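Local coordinates for peptidase, zinc-dependent (Methanocorpusculum labreanum, PDB 3LMC), which probably hydrolyses peptide bonds as a zinc metallopeptidase of family M54, holding a zinc ion and a separate iron ion bound by four cysteines, at residues L5-D8 with P12-L15; P18-L23 with M29-I34; F106-A111 with R171-L176; L139-V144 with K179-C184; G147-G152 with L157-N162. One frame throughout, in Å; residues are numbered along the deposited sequence.

Contact 1 (L5-D8 with P12-L15); sequences LFWD and PVGL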
# COMPACT_ATOMS: atom_id res chain seq x y z
N LEU A 5 -5.43 -2.11 -6.06
CA LEU A 5 -5.55 -1.26 -4.88
C LEU A 5 -6.78 -1.73 -4.12
O LEU A 5 -7.91 -1.51 -4.57
CB LEU A 5 -5.73 0.21 -5.29
CG LEU A 5 -5.87 1.21 -4.14
CD1 LEU A 5 -4.58 1.28 -3.35
CD2 LEU A 5 -6.27 2.61 -4.65
N PHE A 6 -6.57 -2.42 -3.01
CA PHE A 6 -7.68 -2.84 -2.18
C PHE A 6 -7.95 -1.75 -1.15
O PHE A 6 -7.30 -1.69 -0.09
CB PHE A 6 -7.43 -4.18 -1.46
CG PHE A 6 -8.66 -4.72 -0.75
CD1 PHE A 6 -9.02 -6.05 -0.85
CD2 PHE A 6 -9.49 -3.86 -0.02
CE1 PHE A 6 -10.18 -6.52 -0.22
CE2 PHE A 6 -10.64 -4.32 0.60
CZ PHE A 6 -10.99 -5.65 0.50
N TRP A 7 -8.95 -0.92 -1.45
CA TRP A 7 -9.29 0.26 -0.65
C TRP A 7 -10.38 -0.07 0.39
O TRP A 7 -11.55 -0.22 0.04
CB TRP A 7 -9.76 1.38 -1.59
CG TRP A 7 -10.04 2.70 -0.90
CD1 TRP A 7 -11.19 3.06 -0.24
CD2 TRP A 7 -9.15 3.81 -0.80
NE1 TRP A 7 -11.06 4.34 0.26
CE2 TRP A 7 -9.81 4.82 -0.08
CE3 TRP A 7 -7.85 4.05 -1.25
CZ2 TRP A 7 -9.22 6.05 0.20
CZ3 TRP A 7 -7.26 5.28 -0.97
CH2 TRP A 7 -7.94 6.26 -0.25
N ASP A 8 -9.98 -0.22 1.66
CA ASP A 8 -10.93 -0.49 2.74
C ASP A 8 -11.93 0.67 2.81
O ASP A 8 -11.54 1.81 3.05
CB ASP A 8 -10.19 -0.65 4.07
CG ASP A 8 -11.09 -1.12 5.20
OD1 ASP A 8 -12.07 -0.41 5.52
OD2 ASP A 8 -10.80 -2.18 5.80
N PRO A 12 -12.37 7.18 3.55
CA PRO A 12 -13.29 7.91 2.66
C PRO A 12 -13.17 7.48 1.20
O PRO A 12 -12.13 7.72 0.59
CB PRO A 12 -12.86 9.36 2.84
CG PRO A 12 -12.56 9.42 4.36
CD PRO A 12 -11.89 8.04 4.65
N VAL A 13 -14.22 6.84 0.67
CA VAL A 13 -14.09 6.18 -0.64
C VAL A 13 -13.99 7.19 -1.79
O VAL A 13 -13.64 6.85 -2.92
CB VAL A 13 -15.23 5.16 -0.89
CG1 VAL A 13 -15.12 3.98 0.10
CG2 VAL A 13 -16.61 5.83 -0.78
N GLY A 14 -14.26 8.45 -1.49
CA GLY A 14 -14.17 9.50 -2.49
C GLY A 14 -12.72 9.75 -2.89
O GLY A 14 -12.44 10.32 -3.95
N LEU A 15 -11.79 9.32 -2.03
CA LEU A 15 -10.36 9.47 -2.30
C LEU A 15 -9.83 8.29 -3.11
O LEU A 15 -8.69 8.32 -3.61
CB LEU A 15 -9.57 9.62 -1.00
CG LEU A 15 -10.03 10.74 -0.06
CD1 LEU A 15 -9.29 10.68 1.27
CD2 LEU A 15 -9.84 12.10 -0.69

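Contact 2 (P18-L23 with M29-I34); sequences PVSEEL and MPVSRI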
# COMPACT_ATOMS: atom_id res chain seq x y z
N PRO A 18 -8.96 9.00 -7.23
CA PRO A 18 -7.75 9.80 -7.44
C PRO A 18 -6.48 9.06 -7.02
O PRO A 18 -5.48 9.09 -7.73
CB PRO A 18 -7.96 11.03 -6.53
CG PRO A 18 -9.40 11.08 -6.29
CD PRO A 18 -9.91 9.66 -6.32
N VAL A 19 -6.52 8.41 -5.86
CA VAL A 19 -5.36 7.64 -5.42
C VAL A 19 -4.98 6.55 -6.43
O VAL A 19 -3.81 6.39 -6.80
CB VAL A 19 -5.59 7.01 -4.04
CG1 VAL A 19 -4.50 5.96 -3.75
CG2 VAL A 19 -5.60 8.11 -2.98
N SER A 20 -5.98 5.80 -6.87
CA SER A 20 -5.78 4.81 -7.92
C SER A 20 -5.12 5.43 -9.17
O SER A 20 -4.20 4.85 -9.74
CB SER A 20 -7.14 4.24 -8.32
OG SER A 20 -7.00 3.31 -9.37
N GLU A 21 -5.59 6.60 -9.59
CA GLU A 21 -5.13 7.18 -10.86
C GLU A 21 -3.72 7.74 -10.77
O GLU A 21 -2.94 7.60 -11.71
CB GLU A 21 -6.12 8.25 -11.36
CG GLU A 21 -7.46 7.63 -11.76
CD GLU A 21 -8.55 8.65 -11.97
OE1 GLU A 21 -8.25 9.87 -11.94
OE2 GLU A 21 -9.72 8.23 -12.16
N GLU A 22 -3.39 8.35 -9.63
CA GLU A 22 -2.04 8.87 -9.39
C GLU A 22 -1.02 7.77 -9.10
O GLU A 22 0.17 7.90 -9.44
CB GLU A 22 -2.06 9.85 -8.23
CG GLU A 22 -3.01 11.01 -8.40
CD GLU A 22 -2.62 12.21 -7.54
OE1 GLU A 22 -1.55 12.17 -6.90
OE2 GLU A 22 -3.38 13.20 -7.53
N LEU A 23 -1.46 6.69 -8.46
CA LEU A 23 -0.60 5.54 -8.26
C LEU A 23 -0.26 5.01 -9.63
O LEU A 23 0.90 4.72 -9.93
CB LEU A 23 -1.28 4.45 -7.43
CG LEU A 23 -1.20 4.54 -5.90
CD1 LEU A 23 -1.90 3.34 -5.25
CD2 LEU A 23 0.26 4.62 -5.47
N MSE A 29 1.96 2.18 -14.62
CA MSE A 29 1.39 0.84 -14.69
C MSE A 29 -0.11 0.91 -14.37
O MSE A 29 -0.52 1.71 -13.52
CB MSE A 29 2.07 -0.10 -13.67
CG MSE A 29 3.59 -0.21 -13.79
SE MSE A 29 4.37 -1.61 -12.61
CE MSE A 29 4.23 -0.72 -10.90
N PRO A 30 -0.92 0.09 -15.04
CA PRO A 30 -2.37 0.08 -14.76
C PRO A 30 -2.62 -0.43 -13.35
O PRO A 30 -1.96 -1.36 -12.90
CB PRO A 30 -2.91 -0.93 -15.76
CG PRO A 30 -1.75 -1.83 -16.06
CD PRO A 30 -0.53 -0.94 -16.02
N VAL A 31 -3.56 0.20 -12.66
CA VAL A 31 -3.88 -0.13 -11.28
C VAL A 31 -5.39 -0.28 -11.18
O VAL A 31 -6.13 0.65 -11.50
CB VAL A 31 -3.40 0.99 -10.33
CG1 VAL A 31 -3.91 0.77 -8.90
CG2 VAL A 31 -1.90 1.10 -10.35
N SER A 32 -5.84 -1.45 -10.76
CA SER A 32 -7.27 -1.72 -10.62
C SER A 32 -7.73 -1.44 -9.19
O SER A 32 -7.04 -1.77 -8.24
CB SER A 32 -7.58 -3.17 -11.00
OG SER A 32 -8.94 -3.48 -10.72
N ARG A 33 -8.91 -0.83 -9.07
CA ARG A 33 -9.42 -0.34 -7.81
C ARG A 33 -10.54 -1.22 -7.25
O ARG A 33 -11.50 -1.52 -7.95
CB ARG A 33 -9.94 1.09 -8.00
CG ARG A 33 -10.29 1.82 -6.73
CD ARG A 33 -10.57 3.27 -7.04
NE ARG A 33 -11.83 3.44 -7.75
CZ ARG A 33 -11.93 3.65 -9.06
NH1 ARG A 33 -10.84 3.71 -9.82
NH2 ARG A 33 -13.13 3.80 -9.60
N ILE A 34 -10.39 -1.63 -6.00
CA ILE A 34 -11.46 -2.32 -5.27
C ILE A 34 -11.78 -1.47 -4.04
O ILE A 34 -10.95 -1.36 -3.15
CB ILE A 34 -11.03 -3.72 -4.77
CG1 ILE A 34 -10.56 -4.61 -5.92
CG2 ILE A 34 -12.17 -4.41 -4.02
CD1 ILE A 34 -9.74 -5.83 -5.44

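Contact 3 (F106-A111 with R171-L176); sequences FVFGLA and RNLDEL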
# COMPACT_ATOMS: atom_id res chain seq x y z
N PHE A 106 5.57 2.36 15.13
CA PHE A 106 4.49 2.39 14.16
C PHE A 106 5.10 2.38 12.76
O PHE A 106 6.29 2.62 12.60
CB PHE A 106 3.64 3.65 14.33
CG PHE A 106 4.29 4.89 13.78
CD1 PHE A 106 5.09 5.68 14.58
CD2 PHE A 106 4.11 5.24 12.45
CE1 PHE A 106 5.70 6.82 14.08
CE2 PHE A 106 4.72 6.39 11.93
CZ PHE A 106 5.51 7.18 12.75
N VAL A 107 4.29 2.12 11.75
CA VAL A 107 4.70 2.34 10.37
C VAL A 107 3.53 2.99 9.62
O VAL A 107 2.37 2.78 9.99
CB VAL A 107 5.12 1.01 9.66
CG1 VAL A 107 6.30 0.36 10.37
CG2 VAL A 107 3.97 0.02 9.59
N PHE A 108 3.83 3.78 8.59
CA PHE A 108 2.79 4.26 7.68
C PHE A 108 2.38 3.12 6.72
O PHE A 108 1.29 3.12 6.15
CB PHE A 108 3.28 5.45 6.84
CG PHE A 108 3.71 6.67 7.63
CD1 PHE A 108 2.81 7.36 8.41
CD2 PHE A 108 5.02 7.14 7.54
CE1 PHE A 108 3.19 8.50 9.13
CE2 PHE A 108 5.42 8.27 8.25
CZ PHE A 108 4.50 8.95 9.04
N GLY A 109 3.28 2.17 6.52
CA GLY A 109 2.99 1.06 5.62
C GLY A 109 4.06 -0.02 5.70
O GLY A 109 5.03 0.13 6.42
N LEU A 110 3.88 -1.10 4.94
CA LEU A 110 4.82 -2.21 4.98
C LEU A 110 4.60 -3.08 3.76
O LEU A 110 3.50 -3.11 3.21
CB LEU A 110 4.58 -3.03 6.24
CG LEU A 110 5.66 -4.03 6.63
CD1 LEU A 110 6.94 -3.29 6.96
CD2 LEU A 110 5.22 -4.85 7.81
N ALA A 111 5.64 -3.79 3.33
CA ALA A 111 5.53 -4.64 2.15
C ALA A 111 6.09 -6.01 2.46
O ALA A 111 6.99 -6.13 3.30
CB ALA A 111 6.28 -4.02 0.98
N ARG A 171 11.15 9.25 8.03
CA ARG A 171 11.17 9.05 9.48
C ARG A 171 9.89 9.56 10.12
O ARG A 171 9.45 9.05 11.15
CB ARG A 171 12.39 9.73 10.11
CG ARG A 171 13.71 9.08 9.72
CD ARG A 171 14.86 9.56 10.59
NE ARG A 171 15.13 10.99 10.44
CZ ARG A 171 15.83 11.52 9.44
NH1 ARG A 171 16.33 10.74 8.49
NH2 ARG A 171 16.03 12.83 9.39
N ASN A 172 9.28 10.57 9.50
CA ASN A 172 8.08 11.19 10.03
C ASN A 172 7.25 11.84 8.92
O ASN A 172 7.62 11.78 7.75
CB ASN A 172 8.47 12.22 11.09
CG ASN A 172 9.53 13.19 10.61
OD1 ASN A 172 9.46 13.70 9.48
ND2 ASN A 172 10.51 13.47 11.46
N LEU A 173 6.14 12.47 9.30
CA LEU A 173 5.23 13.03 8.31
C LEU A 173 5.79 14.20 7.50
O LEU A 173 5.45 14.36 6.32
CB LEU A 173 3.91 13.44 8.96
CG LEU A 173 2.83 13.51 7.88
CD1 LEU A 173 2.78 12.18 7.15
CD2 LEU A 173 1.47 13.85 8.48
N ASP A 174 6.63 15.02 8.13
CA ASP A 174 7.27 16.13 7.44
C ASP A 174 8.17 15.65 6.30
O ASP A 174 8.12 16.18 5.19
CB ASP A 174 8.06 16.99 8.42
CG ASP A 174 7.16 17.80 9.33
OD1 ASP A 174 5.96 17.97 9.00
OD2 ASP A 174 7.65 18.28 10.38
N GLU A 175 9.00 14.65 6.59
CA GLU A 175 9.82 13.99 5.57
C GLU A 175 8.99 13.36 4.46
O GLU A 175 9.36 13.42 3.29
CB GLU A 175 10.73 12.94 6.20
CG GLU A 175 12.18 13.38 6.35
CD GLU A 175 13.00 12.43 7.21
OE1 GLU A 175 12.90 11.19 7.02
OE2 GLU A 175 13.75 12.92 8.08
N LEU A 176 7.85 12.77 4.81
CA LEU A 176 6.99 12.15 3.80
C LEU A 176 6.43 13.22 2.86
O LEU A 176 6.37 13.05 1.65
CB LEU A 176 5.88 11.33 4.48
CG LEU A 176 4.70 10.78 3.67
CD1 LEU A 176 5.13 10.28 2.33
CD2 LEU A 176 4.03 9.67 4.42

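Contact 4 (L139-V144 with K179-C184); sequences LIDRIV and KRKYFC. With FE (Fe (III) ion), chain B.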
# COMPACT_ATOMS: atom_id res chain seq x y z
N LEU A 139 -4.20 14.29 1.87
CA LEU A 139 -4.28 12.87 2.19
C LEU A 139 -4.03 11.99 0.96
O LEU A 139 -3.38 10.95 1.07
CB LEU A 139 -5.62 12.50 2.83
CG LEU A 139 -5.69 11.03 3.28
CD1 LEU A 139 -4.46 10.63 4.12
CD2 LEU A 139 -7.00 10.71 4.04
N ILE A 140 -4.57 12.41 -0.19
CA ILE A 140 -4.29 11.74 -1.47
C ILE A 140 -2.78 11.76 -1.75
O ILE A 140 -2.17 10.73 -2.07
CB ILE A 140 -5.04 12.43 -2.64
CG1 ILE A 140 -6.56 12.25 -2.49
CG2 ILE A 140 -4.57 11.87 -4.00
CD1 ILE A 140 -7.39 13.16 -3.41
N ASP A 141 -2.17 12.94 -1.63
CA ASP A 141 -0.73 13.07 -1.83
C ASP A 141 0.02 12.03 -1.01
O ASP A 141 0.91 11.36 -1.52
CB ASP A 141 -0.21 14.42 -1.38
CG ASP A 141 -0.65 15.56 -2.27
OD1 ASP A 141 -1.07 15.30 -3.42
OD2 ASP A 141 -0.57 16.71 -1.81
N ARG A 142 -0.31 11.95 0.27
CA ARG A 142 0.43 11.10 1.19
C ARG A 142 0.24 9.62 0.90
O ARG A 142 1.22 8.87 0.84
CB ARG A 142 0.06 11.43 2.63
CG ARG A 142 0.51 12.83 3.03
CD ARG A 142 -0.14 13.27 4.35
NE ARG A 142 0.40 14.55 4.78
CZ ARG A 142 -0.29 15.47 5.44
NH1 ARG A 142 -1.57 15.27 5.75
NH2 ARG A 142 0.30 16.62 5.78
N ILE A 143 -1.01 9.20 0.68
CA ILE A 143 -1.28 7.79 0.37
C ILE A 143 -0.62 7.35 -0.93
O ILE A 143 -0.15 6.22 -1.04
CB ILE A 143 -2.77 7.50 0.24
CG1 ILE A 143 -3.50 7.85 1.54
CG2 ILE A 143 -3.00 6.01 -0.13
CD1 ILE A 143 -4.99 7.58 1.51
N VAL A 144 -0.60 8.23 -1.92
CA VAL A 144 0.00 7.90 -3.20
C VAL A 144 1.50 7.68 -3.02
O VAL A 144 2.06 6.72 -3.55
CB VAL A 144 -0.17 9.05 -4.19
CG1 VAL A 144 0.73 8.83 -5.42
CG2 VAL A 144 -1.64 9.20 -4.59
N LYS A 179 8.80 14.28 0.17
CA LYS A 179 8.96 13.39 -0.98
C LYS A 179 8.12 13.93 -2.12
O LYS A 179 7.11 14.59 -1.89
CB LYS A 179 8.54 11.96 -0.64
CG LYS A 179 9.33 11.34 0.48
CD LYS A 179 8.68 10.04 0.91
CE LYS A 179 8.87 8.95 -0.11
NZ LYS A 179 8.10 7.73 0.29
N ARG A 180 8.55 13.69 -3.35
CA ARG A 180 7.79 14.13 -4.53
C ARG A 180 7.16 12.92 -5.20
O ARG A 180 7.53 11.78 -4.91
CB ARG A 180 8.68 14.87 -5.53
CG ARG A 180 9.05 16.30 -5.14
CD ARG A 180 10.04 16.33 -3.99
NE ARG A 180 10.81 17.57 -3.96
CZ ARG A 180 10.60 18.56 -3.11
NH1 ARG A 180 9.65 18.47 -2.19
NH2 ARG A 180 11.36 19.65 -3.16
N LYS A 181 6.19 13.17 -6.07
CA LYS A 181 5.58 12.09 -6.83
C LYS A 181 6.53 11.78 -7.97
O LYS A 181 6.34 12.25 -9.10
CB LYS A 181 4.17 12.48 -7.32
CG LYS A 181 3.12 12.49 -6.19
CD LYS A 181 1.84 13.17 -6.60
CE LYS A 181 0.97 13.47 -5.37
NZ LYS A 181 -0.14 14.43 -5.66
N TYR A 182 7.54 10.97 -7.67
CA TYR A 182 8.78 10.96 -8.44
C TYR A 182 9.60 9.72 -8.10
O TYR A 182 9.90 9.46 -6.94
CB TYR A 182 9.58 12.22 -8.06
CG TYR A 182 10.97 12.35 -8.64
CD1 TYR A 182 11.15 12.57 -9.99
CD2 TYR A 182 12.10 12.32 -7.82
CE1 TYR A 182 12.42 12.72 -10.53
CE2 TYR A 182 13.38 12.46 -8.35
CZ TYR A 182 13.53 12.66 -9.71
OH TYR A 182 14.78 12.81 -10.27
N PHE A 183 9.96 8.95 -9.12
CA PHE A 183 11.00 7.94 -8.97
C PHE A 183 12.26 8.50 -9.60
O PHE A 183 12.24 8.85 -10.79
CB PHE A 183 10.61 6.66 -9.70
CG PHE A 183 9.61 5.81 -8.97
CD1 PHE A 183 10.01 4.97 -7.96
CD2 PHE A 183 8.27 5.85 -9.31
CE1 PHE A 183 9.10 4.19 -7.30
CE2 PHE A 183 7.35 5.07 -8.64
CZ PHE A 183 7.77 4.24 -7.64
N CYS A 184 13.34 8.60 -8.84
CA CYS A 184 14.60 9.12 -9.39
C CYS A 184 15.12 8.22 -10.51
O CYS A 184 14.53 7.19 -10.82
CB CYS A 184 15.66 9.27 -8.30
SG CYS A 184 16.40 7.71 -7.75
FE FE B . 15.22 6.73 -5.97

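Contact 5 (G147-G152 with L157-N162); sequences GAHEIG and LGHCDN. With ZN (zinc ion), chain C; FE (Fe (III) ion), chain B.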
# COMPACT_ATOMS: atom_id res chain seq x y z
N GLY A 147 2.07 4.65 -0.73
CA GLY A 147 1.59 3.51 -1.48
C GLY A 147 2.52 3.11 -2.63
O GLY A 147 2.78 1.93 -2.84
N ALA A 148 3.01 4.09 -3.39
CA ALA A 148 3.92 3.77 -4.49
C ALA A 148 5.25 3.26 -3.93
O ALA A 148 5.92 2.44 -4.55
CB ALA A 148 4.14 4.98 -5.40
N HIS A 149 5.61 3.74 -2.74
CA HIS A 149 6.81 3.27 -2.04
C HIS A 149 6.70 1.77 -1.75
O HIS A 149 7.54 0.99 -2.18
CB HIS A 149 6.96 4.05 -0.74
CG HIS A 149 8.10 3.57 0.12
ND1 HIS A 149 9.33 4.20 0.12
CD2 HIS A 149 8.19 2.54 0.98
CE1 HIS A 149 10.13 3.56 0.96
NE2 HIS A 149 9.47 2.56 1.49
N GLU A 150 5.67 1.38 -1.02
CA GLU A 150 5.42 -0.02 -0.69
C GLU A 150 5.35 -0.90 -1.92
O GLU A 150 5.92 -1.98 -1.93
CB GLU A 150 4.13 -0.17 0.11
CG GLU A 150 4.05 0.67 1.38
CD GLU A 150 5.26 0.50 2.28
OE1 GLU A 150 6.17 -0.30 1.95
OE2 GLU A 150 5.31 1.15 3.34
N ILE A 151 4.65 -0.43 -2.96
CA ILE A 151 4.52 -1.19 -4.20
C ILE A 151 5.84 -1.32 -4.95
O ILE A 151 6.09 -2.31 -5.64
CB ILE A 151 3.49 -0.55 -5.16
CG1 ILE A 151 2.06 -0.81 -4.64
CG2 ILE A 151 3.63 -1.15 -6.55
CD1 ILE A 151 0.97 0.02 -5.36
N GLY A 152 6.69 -0.30 -4.84
CA GLY A 152 8.02 -0.37 -5.40
C GLY A 152 8.77 -1.54 -4.79
O GLY A 152 9.40 -2.30 -5.52
N LEU A 157 12.66 -3.04 -5.48
CA LEU A 157 13.41 -1.85 -5.10
C LEU A 157 13.61 -1.76 -3.60
O LEU A 157 12.71 -2.09 -2.81
CB LEU A 157 12.73 -0.58 -5.61
CG LEU A 157 12.87 -0.24 -7.10
CD1 LEU A 157 12.14 -1.27 -7.93
CD2 LEU A 157 12.33 1.15 -7.36
N GLY A 158 14.79 -1.30 -3.18
CA GLY A 158 15.04 -1.06 -1.77
C GLY A 158 14.87 0.42 -1.47
O GLY A 158 14.34 1.16 -2.29
N HIS A 159 15.31 0.85 -0.29
CA HIS A 159 15.22 2.26 0.06
C HIS A 159 16.24 3.12 -0.66
O HIS A 159 17.40 2.76 -0.80
CB HIS A 159 15.36 2.46 1.56
CG HIS A 159 14.15 2.04 2.32
ND1 HIS A 159 14.22 1.41 3.54
CD2 HIS A 159 12.84 2.12 2.01
CE1 HIS A 159 13.00 1.14 3.96
NE2 HIS A 159 12.14 1.57 3.05
N CYS A 160 15.79 4.28 -1.10
CA CYS A 160 16.61 5.18 -1.87
C CYS A 160 17.12 6.32 -0.98
O CYS A 160 16.44 6.71 -0.01
CB CYS A 160 15.77 5.73 -3.02
SG CYS A 160 16.59 6.90 -4.05
N ASP A 161 18.30 6.83 -1.31
CA ASP A 161 18.95 7.91 -0.56
C ASP A 161 18.43 9.32 -0.88
O ASP A 161 18.59 10.25 -0.09
CB ASP A 161 20.46 7.89 -0.80
CG ASP A 161 21.16 6.93 0.10
OD1 ASP A 161 20.57 6.56 1.14
OD2 ASP A 161 22.30 6.53 -0.23
N ASN A 162 17.84 9.46 -2.07
CA ASN A 162 17.29 10.72 -2.54
C ASN A 162 15.94 11.01 -1.86
O ASN A 162 14.95 10.34 -2.13
CB ASN A 162 17.13 10.64 -4.06
CG ASN A 162 16.65 11.93 -4.67
OD1 ASN A 162 16.14 12.81 -3.97
ND2 ASN A 162 16.81 12.07 -5.99
ZN ZN C . 10.10 0.90 2.78
FE FE B . 15.22 6.73 -5.97
O HOH W 1 8.26 -0.05 3.95

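Contact 1 (L5-D8 with P12-L15)
Apolar contact carries most of this junction, with the Trp7 indole as the surface against which the single 3-10 turn 13-15 rests. Leu15 meets the outer corner of the ring: its carbonyl carbon lies over one face, toward the rim of the six-membered ring, and its CB stands beside that rim, 3.8 Å from Trp7 CZ2. Val13 approaches at a slant on the five-membered side, CG1 standing 4.1 Å from Trp7 CD1. With CG anti to the backbone nitrogen (chi1 -176°), Trp7 reaches from strand 3-7 to the returning chain.

Polar contact is confined to the ring's rim. The carbonyl oxygen of Pro12 lies near the ring plane, 3.4 Å from Trp7 CZ2, and also accepts the turn's own bond from Leu15 N at 3.1 Å. The indole NE1 gives its hydrogen to the carbonyl oxygen of Val11. Were Trp7 an alanine, that carbonyl would probably lose its indole donor and a gap would open beside Leu15 and Val13.

Tryptophan suits the site because it joins a broad apolar face to one N-H donor: where the first strand of the chain leads to helix 16-27, the face packs and the N-H ties down the loop.

Contact 2 (P18-L23 with M29-I34)
This is helix-on-strand packing inside a beta-alpha-beta unit: strand 3-7, helix 16-27 and strand 31-34 follow one another, and the helix lies against the edge strand of the five-stranded mixed sheet. The short axes of 18-23 and 31-34 run nearly antiparallel, at 165° and 8.2 Å apart, as expected when a helix carries the chain back between two parallel strands.

Ser20 makes the close approach possible. Small enough to bring the backbones together, it has its CA 6.3 Å from that of Val31. Its OG, anti to the backbone nitrogen (chi1 178°), turns to the strand and comes 3.5 Å from Val31 O. The beta-branched Val31, a residue at home in a strand, sends its two methyls to different neighbours. CG1 lies 4.0 Å from Ser20 OG, whereas CG2 faces Leu23, 4.5 Å from its CB.

Arg33 comes alongside Ser20 with its aliphatic part, CD standing 3.8 Å from Ser20 CB. A bend at chi3 (71°) then turns the guanidinium, so that Ser20 OG lies near its plane at the edge, with NH1 3.9 Å away. The NE of Arg33 has a long, weak ion pair with Asp35.

Van der Waals contact thus holds the two segments together. The arginine adds methylenes to the apolar layer while its charged end stays at the exposed margin, where it can remain solvated.

Contact 3 (F106-A111 with R171-L176)
Phe108 projects its ring from the break in edge strand 106-112 of the mixed sheet into the start of helix 173-178, a helix N-terminus capped by Asn172. The far end of the ring points at the backbone there: CZ is 3.9 Å from Leu173 N, which lies near the ring plane, at the edge.

The two leucines meet this ring differently. Leu176 lies over one face, toward the rim, with CD2 4.1 Å from Phe108 CD2, and the two side chains run past each other in opposite directions. Leu173 crosses Phe108 at about a right angle and touches its outer end, CD1 being 4.1 Å from Phe108 CZ. On the face opposite Leu176 lies Phe106 CE2, so the flat ring is clasped between an aromatic edge and a methyl group. Leu176 can reach in because its CG stands anti to the backbone nitrogen (chi1 169°), and the branched ends of leucine suit both kinds of approach. Leu125, from a loop, touches Phe108 and Leu176 alike and extends the apolar cluster.

Asparagine fits the position before the helix, where its short amide can stand in for a missing backbone acceptor: Asn172 OD1 accepts from Glu175 N at 3.1 Å, the N-H aimed almost straight at the oxygen (172°).

Contact 4 (L139-V144 with K179-C184)
A salt bridge joins the two segments: Lys181 NZ donates to Asp141 OD1 at 2.6 Å. The ammonium comes from above the carboxylate plane, 38° out of it, and the two side chains cross at about a right angle. Lysine has the length for this, since its chain is extended beyond CG and carries the charge from the loop to the helix. Along the way its methylenes pass Val144, one helical turn on from Asp141, with Lys181 CG 4.4 Å from Val144 CG1.

Glu22 of helix 16-27 supplies a second carboxylate to the same ammonium, so Lys181 ties two helices to one loop. With an alanine at the place of Asp141, the lysine would probably be left to Glu22 alone, its end freer to turn.

The loop belongs to the iron-binding part of the protein, a site of four cysteines. Lys181 is the centre of an inverse gamma turn, and three residues later Cys184 binds the iron ion through SG at 2.4 Å; Cys160, Cys165 and Cys187 complete the site. Cys184 also stands at the N-cap of helix 185-191, its sulfur capping a backbone N-H of that helix. Beside the turn, backbone bonds of Arg180 with Gly164 and of Tyr182 with Ile166 hold the loop to the chain around Cys165.

Contact 5 (G147-G152 with L157-N162)
A zinc ion bridges these segments, drawing His149 of the helix and His159 of the loop so close that His149 CE1 and His159 CD2 are 3.2 Å apart. The imidazoles meet rim to rim, neither over the other's face, with their planes at 28°. Each gives NE2 to the metal at 2.2 Å, and His153 is the third protein ligand. His149, Glu150 and His153 make up the HExxH motif on the helix, with His159 the later third histidine.

A water completes the coordination at 2.4 Å from the zinc ion. It donates to Glu150 OE1 at 2.9 Å, consistent with the general-base role of this glutamate in related zinc peptidases. A bend at chi2 (-52°) brings the Glu150 carboxylate round to that water. On the side of the ring away from the metal, His149 ND1 bonds to the carbonyl oxygen of Ile166, which, with the zinc bond, helps fix the ring's rotation.

Farther from the metal, a weak backbone bond closes the loop, Leu157 N to Gly152 O at 3.3 Å. Beyond His159, Cys160 turns its SG to the iron ion.

Three imidazole ligands, which bring no negative charge, probably leave the zinc ion able to polarise its water.

Contacts 1 and 2 share one beta-alpha-beta unit: strand 3-7 bonds to strand 31-34, with Trp7 N 2.7 Å from Ile34 O. Helix 136-154 connects this unit to the metal sites. Leu15 and Trp7 of contact 1 pack on its first half within contact 4, and Glu22 CB of contact 2 lies 3.7 Å from Val144 CG2 there, while Leu23 CD2 comes 3.5 Å from Ala148 N of contact 5. Contacts 4 and 5 each supply a cysteine to the iron ion, their centres 11 Å apart. Contact 3 also approaches the zinc site: the Phe108 side chain is about 9 Å from the zinc ion, and Leu110 N approaches Glu150 OE2 to 3.1 Å.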